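Local atomic coordinates of uncharacterized protein (Staphylococcus aureus subsp. aureus Mu50, PDB entry 4QPV), a protein that is of unknown function and belongs to the DUF1672 family, whose unique fold is built from a repeated kinked-helix-beta-beta-beta unit. Residues 18-27 / 267-275; 152-160 / 169-177. All coordinates share one frame; numbering follows the deposited sequence. Where two conformers were deposited one is given.

Contact 1 of 2, residues 18-27 / 267-275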
loop_
_atom_site.group_PDB
_atom_site.type_symbol
_atom_site.label_atom_id
_atom_site.label_comp_id
_atom_site.label_asym_id
_atom_site.label_seq_id
_atom_site.Cartn_x
_atom_site.Cartn_y
_atom_site.Cartn_z
ATOM N N VAL A 18 -12.325 -21.424 6.674
ATOM C CA VAL A 18 -11.803 -20.132 7.145
ATOM C C VAL A 18 -12.959 -19.327 7.761
ATOM O O VAL A 18 -13.937 -19.058 7.060
ATOM C CB VAL A 18 -11.064 -19.315 6.038
ATOM C CG1 VAL A 18 -10.579 -17.970 6.581
ATOM C CG2 VAL A 18 -9.901 -20.103 5.437
ATOM N N PRO A 19 -12.845 -18.857 9.027
ATOM C CA PRO A 19 -13.944 -18.057 9.607
ATOM C C PRO A 19 -14.060 -16.685 8.943
ATOM O O PRO A 19 -13.071 -16.217 8.366
ATOM C CB PRO A 19 -13.555 -17.920 11.085
ATOM C CG PRO A 19 -12.082 -18.113 11.115
ATOM C CD PRO A 19 -11.751 -19.065 9.997
ATOM N N GLU A 20 -15.251 -16.042 9.045
ATOM C CA GLU A 20 -15.540 -14.715 8.491
ATOM C C GLU A 20 -14.564 -13.678 9.035
ATOM O O GLU A 20 -14.097 -12.805 8.296
ATOM C CB GLU A 20 -16.986 -14.284 8.824
ATOM C CG GLU A 20 -17.426 -13.025 8.082
ATOM C CD GLU A 20 -18.781 -12.449 8.456
ATOM O OE1 GLU A 20 -19.805 -13.129 8.215
ATOM O OE2 GLU A 20 -18.820 -11.291 8.932
ATOM N N GLU A 21 -14.298 -13.759 10.337
ATOM C CA GLU A 21 -13.408 -12.830 11.009
ATOM C C GLU A 21 -12.374 -13.598 11.804
ATOM O O GLU A 21 -12.659 -14.702 12.269
ATOM C CB GLU A 21 -14.207 -11.880 11.908
ATOM C CG GLU A 21 -13.894 -10.420 11.638
ATOM C CD GLU A 21 -14.814 -9.419 12.313
ATOM O OE1 GLU A 21 -15.088 -9.576 13.525
ATOM O OE2 GLU A 21 -15.229 -8.454 11.634
HETATM N N MSE A 22 -11.189 -13.029 11.925
HETATM C CA MSE A 22 -10.055 -13.574 12.635
HETATM C C MSE A 22 -9.304 -12.471 13.318
HETATM O O MSE A 22 -9.365 -11.319 12.862
HETATM C CB MSE A 22 -9.136 -14.195 11.568
HETATM C CG MSE A 22 -8.332 -15.350 12.032
HETATM SE SE MSE A 22 -7.431 -15.996 10.450
HETATM C CE MSE A 22 -8.620 -17.169 9.890
ATOM N N GLU A 23 -8.494 -12.826 14.327
ATOM C CA GLU A 23 -7.578 -11.874 14.954
ATOM C C GLU A 23 -6.550 -11.434 13.909
ATOM O O GLU A 23 -5.987 -12.270 13.180
ATOM C CB GLU A 23 -6.887 -12.498 16.181
ATOM C CG GLU A 23 -7.869 -12.734 17.314
ATOM C CD GLU A 23 -7.331 -13.458 18.527
ATOM O OE1 GLU A 23 -6.184 -13.173 18.941
ATOM O OE2 GLU A 23 -8.094 -14.261 19.111
ATOM N N ALA A 24 -6.343 -10.123 13.791
ATOM C CA ALA A 24 -5.400 -9.576 12.816
ATOM C C ALA A 24 -3.982 -10.141 12.992
ATOM O O ALA A 24 -3.290 -10.366 11.995
ATOM C CB ALA A 24 -5.362 -8.078 12.925
ATOM N N SER A 25 -3.579 -10.440 14.249
ATOM C CA SER A 25 -2.250 -11.002 14.547
ATOM C C SER A 25 -2.060 -12.420 13.961
ATOM O O SER A 25 -0.928 -12.857 13.768
ATOM C CB SER A 25 -2.033 -11.038 16.059
ATOM O OG SER A 25 -2.976 -11.910 16.654
ATOM N N LYS A 26 -3.147 -13.129 13.682
ATOM C CA LYS A 26 -3.076 -14.477 13.151
ATOM C C LYS A 26 -3.497 -14.542 11.664
ATOM O O LYS A 26 -3.397 -15.603 11.037
ATOM C CB LYS A 26 -3.931 -15.415 14.020
ATOM C CG LYS A 26 -3.345 -15.573 15.427
ATOM C CD LYS A 26 -4.312 -16.142 16.437
ATOM C CE LYS A 26 -3.742 -16.010 17.836
ATOM N NZ LYS A 26 -4.707 -16.448 18.878
ATOM N N TYR A 27 -3.976 -13.427 11.105
ATOM C CA TYR A 27 -4.408 -13.437 9.716
ATOM C C TYR A 27 -3.210 -13.288 8.750
ATOM O O TYR A 27 -2.460 -12.316 8.835
ATOM C CB TYR A 27 -5.431 -12.332 9.493
ATOM C CG TYR A 27 -5.902 -12.229 8.058
ATOM C CD1 TYR A 27 -6.720 -13.209 7.500
ATOM C CD2 TYR A 27 -5.587 -11.116 7.278
ATOM C CE1 TYR A 27 -7.180 -13.107 6.190
ATOM C CE2 TYR A 27 -6.069 -10.987 5.975
ATOM C CZ TYR A 27 -6.884 -11.972 5.446
ATOM O OH TYR A 27 -7.379 -11.853 4.176
ATOM N N LYS A 267 -9.311 -5.914 17.454
ATOM C CA LYS A 267 -8.305 -6.909 17.071
ATOM C C LYS A 267 -8.652 -7.738 15.841
ATOM O O LYS A 267 -7.841 -8.576 15.442
ATOM C CB LYS A 267 -8.051 -7.868 18.264
ATOM C CG LYS A 267 -9.223 -8.776 18.626
ATOM C CD LYS A 267 -8.851 -9.802 19.707
ATOM C CE LYS A 267 -8.740 -9.222 21.100
ATOM N NZ LYS A 267 -8.442 -10.277 22.108
ATOM N N TYR A 268 -9.844 -7.542 15.253
ATOM C CA TYR A 268 -10.313 -8.431 14.190
ATOM C C TYR A 268 -10.138 -7.902 12.783
ATOM O O TYR A 268 -10.010 -6.703 12.571
ATOM C CB TYR A 268 -11.787 -8.776 14.406
ATOM C CG TYR A 268 -12.030 -9.472 15.726
ATOM C CD1 TYR A 268 -11.705 -10.816 15.899
ATOM C CD2 TYR A 268 -12.550 -8.779 16.814
ATOM C CE1 TYR A 268 -11.900 -11.456 17.123
ATOM C CE2 TYR A 268 -12.765 -9.412 18.038
ATOM C CZ TYR A 268 -12.435 -10.751 18.189
ATOM O OH TYR A 268 -12.643 -11.381 19.394
ATOM N N ILE A 269 -10.154 -8.821 11.819
ATOM C CA ILE A 269 -10.033 -8.496 10.403
ATOM C C ILE A 269 -10.939 -9.428 9.614
ATOM O O ILE A 269 -11.014 -10.625 9.907
ATOM C CB ILE A 269 -8.552 -8.511 9.893
ATOM C CG1 ILE A 269 -8.412 -7.898 8.454
ATOM C CG2 ILE A 269 -7.912 -9.901 9.969
ATOM C CD1 ILE A 269 -8.675 -6.347 8.341
ATOM N N ASN A 270 -11.640 -8.871 8.624
ATOM C CA ASN A 270 -12.496 -9.661 7.738
ATOM C C ASN A 270 -11.577 -10.490 6.824
ATOM O O ASN A 270 -10.767 -9.913 6.108
ATOM C CB ASN A 270 -13.394 -8.717 6.941
ATOM C CG ASN A 270 -14.430 -9.430 6.125
ATOM O OD1 ASN A 270 -14.135 -10.073 5.124
ATOM N ND2 ASN A 270 -15.667 -9.308 6.533
ATOM N N THR A 271 -11.686 -11.819 6.853
ATOM C CA THR A 271 -10.757 -12.686 6.103
ATOM C C THR A 271 -10.912 -12.610 4.577
ATOM O O THR A 271 -9.902 -12.631 3.872
ATOM C CB THR A 271 -10.841 -14.149 6.575
ATOM O OG1 THR A 271 -12.174 -14.629 6.412
ATOM C CG2 THR A 271 -10.394 -14.322 8.037
ATOM N N LYS A 272 -12.154 -12.543 4.082
ATOM C CA LYS A 272 -12.428 -12.503 2.644
ATOM C C LYS A 272 -12.099 -11.126 2.072
ATOM O O LYS A 272 -11.594 -11.034 0.951
ATOM C CB LYS A 272 -13.906 -12.866 2.383
ATOM C CG LYS A 272 -14.256 -13.113 0.921
ATOM C CD LYS A 272 -15.762 -13.317 0.741
ATOM C CE LYS A 272 -16.097 -13.856 -0.629
ATOM N NZ LYS A 272 -17.568 -14.012 -0.826
ATOM N N ARG A 273 -12.396 -10.067 2.835
ATOM C CA ARG A 273 -12.213 -8.670 2.442
ATOM C C ARG A 273 -11.499 -7.903 3.555
ATOM O O ARG A 273 -12.152 -7.151 4.273
ATOM C CB ARG A 273 -13.596 -8.027 2.160
ATOM C CG ARG A 273 -14.451 -8.762 1.133
ATOM C CD ARG A 273 -13.961 -8.510 -0.289
ATOM N NE ARG A 273 -14.341 -9.635 -1.133
ATOM C CZ ARG A 273 -15.557 -9.819 -1.632
ATOM N NH1 ARG A 273 -16.505 -8.903 -1.449
ATOM N NH2 ARG A 273 -15.822 -10.892 -2.363
ATOM N N PRO A 274 -10.150 -8.051 3.673
ATOM C CA PRO A 274 -9.411 -7.414 4.786
ATOM C C PRO A 274 -9.166 -5.925 4.586
ATOM O O PRO A 274 -8.019 -5.466 4.566
ATOM C CB PRO A 274 -8.096 -8.207 4.810
ATOM C CG PRO A 274 -7.871 -8.573 3.381
ATOM C CD PRO A 274 -9.257 -8.905 2.855
ATOM N N ASN A 275 -10.254 -5.167 4.481
ATOM C CA ASN A 275 -10.234 -3.732 4.216
ATOM C C ASN A 275 -10.294 -2.930 5.531
ATOM O O ASN A 275 -11.364 -2.767 6.127
ATOM C CB ASN A 275 -11.417 -3.365 3.282
ATOM C CG ASN A 275 -11.406 -1.940 2.793
ATOM O OD1 ASN A 275 -10.677 -1.085 3.301
ATOM N ND2 ASN A 275 -12.206 -1.660 1.773
HETATM O O HOH W 1 -13.592 -16.365 4.903
HETATM O O HOH W 2 -14.756 -12.804 5.624
HETATM O O HOH W 3 -5.292 -9.043 16.417
#
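M22 and I269 form the hydrogen-bonded pair at the middle of a two-stranded antiparallel sheet. It joins strand 21-23, near the N-terminus, to strand 268-270. M22 N donates to I269 O (3.1 Å), and I269 N returns a bond to M22 O (2.8 Å). The pairing runs on at both ends, through A24 N to K267 O and T271 N to E20 O.

Side-chain bonds add to this at T271. Its OG1 lies between its own backbone N and carbonyl carbon (chi1 59°) and donates to P19 O at 2.7 Å. It also accepts from water 1. T271 CG2 touches M22 CB and CE, 3.8 Å from each.

Apolar contacts gather round Y27. I269 CG2 packs against Y27 CB (3.5 Å), and P274 CB meets Y27 CE2. Beyond the strands, F226 of strand 220-227 touches A24 and I269. Near the K267 end, E23 and K267 lie side by side, CG against CD, while K267 NZ forms a salt bridge with D230.

Y27 is buried, and its hydroxyl is held by the loop after strand 268-270: OH donates to T271 O at 2.7 Å, tilted 20° from the carbonyl plane.

Contact 2 of 2, residues 152-160 / 169-177; sequences YKYTGYTEN and GFRNEYYYL
E173 and Y174 both set CG anti to the carbonyl carbon, with chi1 of -64° and -57°. E173 thereby runs beside the backbone of Y157, and Y174 reaches toward G156.

The one direct hydrogen bond between 152-160 and 169-177 is Y157 N to E173 O (2.9 Å). It is bent, with 139° at the hydrogen. G156 has no side chain, and its CA comes right up to the same E173 O, 3.1 Å away in a CA-H...O contact.

The E173 chain is extended beyond CG. Its CB and CG pass close to Y157 O, and CD meets E159 CG at 3.7 Å. In the given conformers E159 OE2 and E173 OE2 are 4.5 Å apart, like charges near each other. In the given conformer of E173 two waters donate to its OE2. Water 5 also donates to Y157 O, while water 6 accepts from E159 N in the first turn of helix 159-165.

Y174 CE1 comes within 3.7 Å of G156 N. Water 4 links that N to Y174 OH. Y174 CD1 meets the edge of the Y154 ring at CE1 (4.2 Å). N172 OD1 fixes the turn before strand 175-178: it accepts from Y174 N and Y175 N, which arrive from opposite faces of its amide plane.

Strands 154-155 and 175-178 both pair antiparallel with strand 220-227, T155 with F226 and Y176 with V222. Helix 135-147 packs on Y174 and Y175 through L145.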
loop_
_atom_site.group_PDB
_atom_site.type_symbol
_atom_site.label_atom_id
_atom_site.label_comp_id
_atom_site.label_asym_id
_atom_site.label_seq_id
_atom_site.Cartn_x
_atom_site.Cartn_y
_atom_site.Cartn_z
ATOM N N TYR A 152 1.123 0.671 24.128
ATOM C CA TYR A 152 -0.193 1.121 23.652
ATOM C C TYR A 152 -1.082 -0.013 23.148
ATOM O O TYR A 152 -2.155 0.239 22.583
ATOM C CB TYR A 152 -0.049 2.237 22.618
ATOM C CG TYR A 152 0.535 3.484 23.251
ATOM C CD1 TYR A 152 -0.193 4.228 24.182
ATOM C CD2 TYR A 152 1.840 3.889 22.967
ATOM C CE1 TYR A 152 0.352 5.358 24.791
ATOM C CE2 TYR A 152 2.404 5.006 23.587
ATOM C CZ TYR A 152 1.654 5.743 24.491
ATOM O OH TYR A 152 2.208 6.849 25.085
ATOM N N LYS A 153 -0.684 -1.259 23.468
ATOM C CA LYS A 153 -1.470 -2.468 23.286
ATOM C C LYS A 153 -2.043 -2.613 21.867
ATOM O O LYS A 153 -3.266 -2.592 21.675
ATOM C CB LYS A 153 -2.613 -2.494 24.327
ATOM C CG LYS A 153 -2.116 -2.491 25.777
ATOM C CD LYS A 153 -3.266 -2.417 26.751
ATOM C CE LYS A 153 -2.825 -2.474 28.211
ATOM N NZ LYS A 153 -2.061 -1.268 28.614
ATOM N N TYR A 154 -1.165 -2.748 20.882
ATOM C CA TYR A 154 -1.608 -2.936 19.504
ATOM C C TYR A 154 -0.634 -3.859 18.751
ATOM O O TYR A 154 0.464 -4.165 19.218
ATOM C CB TYR A 154 -1.763 -1.562 18.753
ATOM C CG TYR A 154 -0.470 -0.777 18.596
ATOM C CD1 TYR A 154 0.459 -1.101 17.598
ATOM C CD2 TYR A 154 -0.193 0.315 19.411
ATOM C CE1 TYR A 154 1.664 -0.407 17.475
ATOM C CE2 TYR A 154 1.024 0.996 19.320
ATOM C CZ TYR A 154 1.937 0.651 18.334
ATOM O OH TYR A 154 3.122 1.340 18.264
ATOM N N THR A 155 -1.055 -4.272 17.571
ATOM C CA THR A 155 -0.262 -4.970 16.557
ATOM C C THR A 155 -0.630 -4.330 15.243
ATOM O O THR A 155 -1.642 -3.624 15.152
ATOM C CB THR A 155 -0.549 -6.509 16.530
ATOM O OG1 THR A 155 -1.856 -6.722 15.999
ATOM C CG2 THR A 155 -0.401 -7.193 17.890
ATOM N N GLY A 156 0.115 -4.636 14.204
ATOM C CA GLY A 156 -0.287 -4.216 12.873
ATOM C C GLY A 156 -0.834 -5.443 12.168
ATOM O O GLY A 156 -1.124 -6.461 12.805
ATOM N N TYR A 157 -0.945 -5.383 10.843
ATOM C CA TYR A 157 -1.240 -6.585 10.048
ATOM C C TYR A 157 -0.028 -7.510 10.109
ATOM O O TYR A 157 1.048 -7.035 10.450
ATOM C CB TYR A 157 -1.377 -6.148 8.586
ATOM C CG TYR A 157 -2.707 -5.613 8.134
ATOM C CD1 TYR A 157 -3.760 -6.478 7.823
ATOM C CD2 TYR A 157 -2.856 -4.266 7.808
ATOM C CE1 TYR A 157 -4.963 -5.996 7.302
ATOM C CE2 TYR A 157 -4.050 -3.774 7.289
ATOM C CZ TYR A 157 -5.094 -4.642 7.027
ATOM O OH TYR A 157 -6.226 -4.136 6.463
ATOM N N THR A 158 -0.134 -8.762 9.682
ATOM C CA THR A 158 1.055 -9.598 9.516
ATOM C C THR A 158 1.708 -9.231 8.170
ATOM O O THR A 158 1.037 -8.685 7.270
ATOM C CB THR A 158 0.720 -11.104 9.531
ATOM O OG1 THR A 158 -0.075 -11.410 8.360
ATOM C CG2 THR A 158 0.029 -11.547 10.826
ATOM N N GLU A 159 2.984 -9.582 8.009
ATOM C CA GLU A 159 3.688 -9.334 6.757
ATOM C C GLU A 159 3.007 -10.107 5.612
ATOM O O GLU A 159 2.847 -9.553 4.523
ATOM C CB GLU A 159 5.178 -9.713 6.886
ATOM C CG GLU A 159 5.950 -8.780 7.806
ATOM C CD GLU A 159 7.461 -8.925 7.766
ATOM O OE1 GLU A 159 8.081 -8.396 6.815
ATOM O OE2 GLU A 159 8.028 -9.537 8.700
ATOM N N ASN A 160 2.562 -11.359 5.850
ATOM C CA ASN A 160 1.902 -12.133 4.789
ATOM C C ASN A 160 0.598 -11.495 4.357
ATOM O O ASN A 160 0.312 -11.443 3.160
ATOM C CB ASN A 160 1.639 -13.563 5.216
ATOM C CG ASN A 160 2.805 -14.478 5.014
ATOM O OD1 ASN A 160 3.273 -15.121 5.947
ATOM N ND2 ASN A 160 3.294 -14.557 3.792
ATOM N N GLY A 169 -0.250 0.919 -2.386
ATOM C CA GLY A 169 1.041 1.574 -2.563
ATOM C C GLY A 169 1.994 1.121 -1.481
ATOM O O GLY A 169 1.918 -0.036 -1.033
ATOM N N PHE A 170 2.892 2.021 -1.030
ATOM C CA PHE A 170 3.825 1.666 0.045
ATOM C C PHE A 170 3.043 1.303 1.298
ATOM O O PHE A 170 2.152 2.049 1.715
ATOM C CB PHE A 170 4.854 2.794 0.373
ATOM C CG PHE A 170 5.727 2.352 1.537
ATOM C CD1 PHE A 170 6.804 1.496 1.336
ATOM C CD2 PHE A 170 5.401 2.705 2.848
ATOM C CE1 PHE A 170 7.540 0.998 2.419
ATOM C CE2 PHE A 170 6.154 2.226 3.924
ATOM C CZ PHE A 170 7.219 1.377 3.699
ATOM N N ARG A 171 3.396 0.165 1.903
ATOM C CA ARG A 171 2.721 -0.307 3.095
ATOM C C ARG A 171 3.570 -1.293 3.844
ATOM O O ARG A 171 4.197 -2.168 3.242
ATOM C CB ARG A 171 1.379 -0.993 2.680
ATOM C CG ARG A 171 0.566 -1.567 3.848
ATOM C CD ARG A 171 -0.711 -2.264 3.369
ATOM N NE ARG A 171 -1.670 -1.358 2.718
ATOM C CZ ARG A 171 -2.710 -0.801 3.337
ATOM N NH1 ARG A 171 -2.903 -0.999 4.637
ATOM N NH2 ARG A 171 -3.553 -0.028 2.666
ATOM N N ASN A 172 3.551 -1.190 5.187
ATOM C CA ASN A 172 4.173 -2.190 6.038
ATOM C C ASN A 172 3.091 -2.653 7.034
ATOM O O ASN A 172 1.897 -2.344 6.860
ATOM C CB ASN A 172 5.488 -1.702 6.690
ATOM C CG ASN A 172 5.326 -0.475 7.543
ATOM O OD1 ASN A 172 4.299 -0.271 8.196
ATOM N ND2 ASN A 172 6.340 0.384 7.531
ATOM N N GLU A 173 3.483 -3.427 8.036
ATOM C CA GLU A 173 2.549 -3.961 9.031
ATOM C C GLU A 173 1.749 -2.862 9.739
ATOM O O GLU A 173 0.599 -3.084 10.109
ATOM C CB GLU A 173 3.317 -4.760 10.102
ATOM C CG GLU A 173 4.028 -6.004 9.594
ATOM C CD GLU A 173 5.117 -6.486 10.533
ATOM O OE1 GLU A 173 6.164 -5.808 10.628
ATOM O OE2 GLU A 173 4.922 -7.538 11.182
ATOM N N TYR A 174 2.374 -1.681 9.936
ATOM C CA TYR A 174 1.826 -0.600 10.743
ATOM C C TYR A 174 1.187 0.577 10.034
ATOM O O TYR A 174 0.375 1.246 10.671
ATOM C CB TYR A 174 2.957 -0.071 11.661
ATOM C CG TYR A 174 3.533 -1.178 12.510
ATOM C CD1 TYR A 174 2.851 -1.650 13.631
ATOM C CD2 TYR A 174 4.715 -1.826 12.141
ATOM C CE1 TYR A 174 3.326 -2.740 14.362
ATOM C CE2 TYR A 174 5.192 -2.924 12.863
ATOM C CZ TYR A 174 4.505 -3.361 13.987
ATOM O OH TYR A 174 4.946 -4.447 14.699
ATOM N N TYR A 175 1.547 0.869 8.787
ATOM C CA TYR A 175 0.954 2.015 8.101
ATOM C C TYR A 175 1.065 1.890 6.608
ATOM O O TYR A 175 1.800 1.039 6.085
ATOM C CB TYR A 175 1.593 3.360 8.571
ATOM C CG TYR A 175 3.062 3.532 8.224
ATOM C CD1 TYR A 175 3.455 3.984 6.965
ATOM C CD2 TYR A 175 4.053 3.304 9.176
ATOM C CE1 TYR A 175 4.802 4.172 6.651
ATOM C CE2 TYR A 175 5.402 3.518 8.883
ATOM C CZ TYR A 175 5.773 3.926 7.610
ATOM O OH TYR A 175 7.104 4.092 7.298
ATOM N N TYR A 176 0.334 2.765 5.918
ATOM C CA TYR A 176 0.440 2.869 4.471
ATOM C C TYR A 176 0.599 4.356 4.129
ATOM O O TYR A 176 0.225 5.245 4.932
ATOM C CB TYR A 176 -0.734 2.199 3.745
ATOM C CG TYR A 176 -2.059 2.887 3.978
ATOM C CD1 TYR A 176 -2.812 2.621 5.120
ATOM C CD2 TYR A 176 -2.559 3.815 3.064
ATOM C CE1 TYR A 176 -4.023 3.266 5.354
ATOM C CE2 TYR A 176 -3.776 4.462 3.282
ATOM C CZ TYR A 176 -4.510 4.175 4.426
ATOM O OH TYR A 176 -5.701 4.815 4.658
ATOM N N LEU A 177 1.192 4.618 2.955
ATOM C CA LEU A 177 1.481 5.963 2.463
ATOM C C LEU A 177 0.673 6.193 1.170
ATOM O O LEU A 177 0.583 5.281 0.343
ATOM C CB LEU A 177 3.016 6.043 2.228
ATOM C CG LEU A 177 3.659 7.326 1.688
ATOM C CD1 LEU A 177 3.790 8.352 2.752
ATOM C CD2 LEU A 177 5.076 7.040 1.236
HETATM O O HOH W 4 2.587 -6.124 14.756
HETATM O O HOH W 5 2.609 -7.751 12.597
HETATM O O HOH W 6 4.406 -10.610 10.357
#

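Contact 2 is nested along the chain inside the long loop that contact 1 closes. Their centres are 14 Å apart, and the two touch directly. Y27 O and T158 OG1 are 2.6 Å apart, probably hydrogen-bonded. T158 is also the N-cap of helix 159-165, where its OG1 bonds A161 N, so Y27 meets the start of that helix. A second probable bond joins Y157 OH to P274 O at 2.9 Å. S25 O also packs on T158 CG2 (3.4 Å). Strand 220-227, through F226, is shared by both contacts. No active site or ligand is known here.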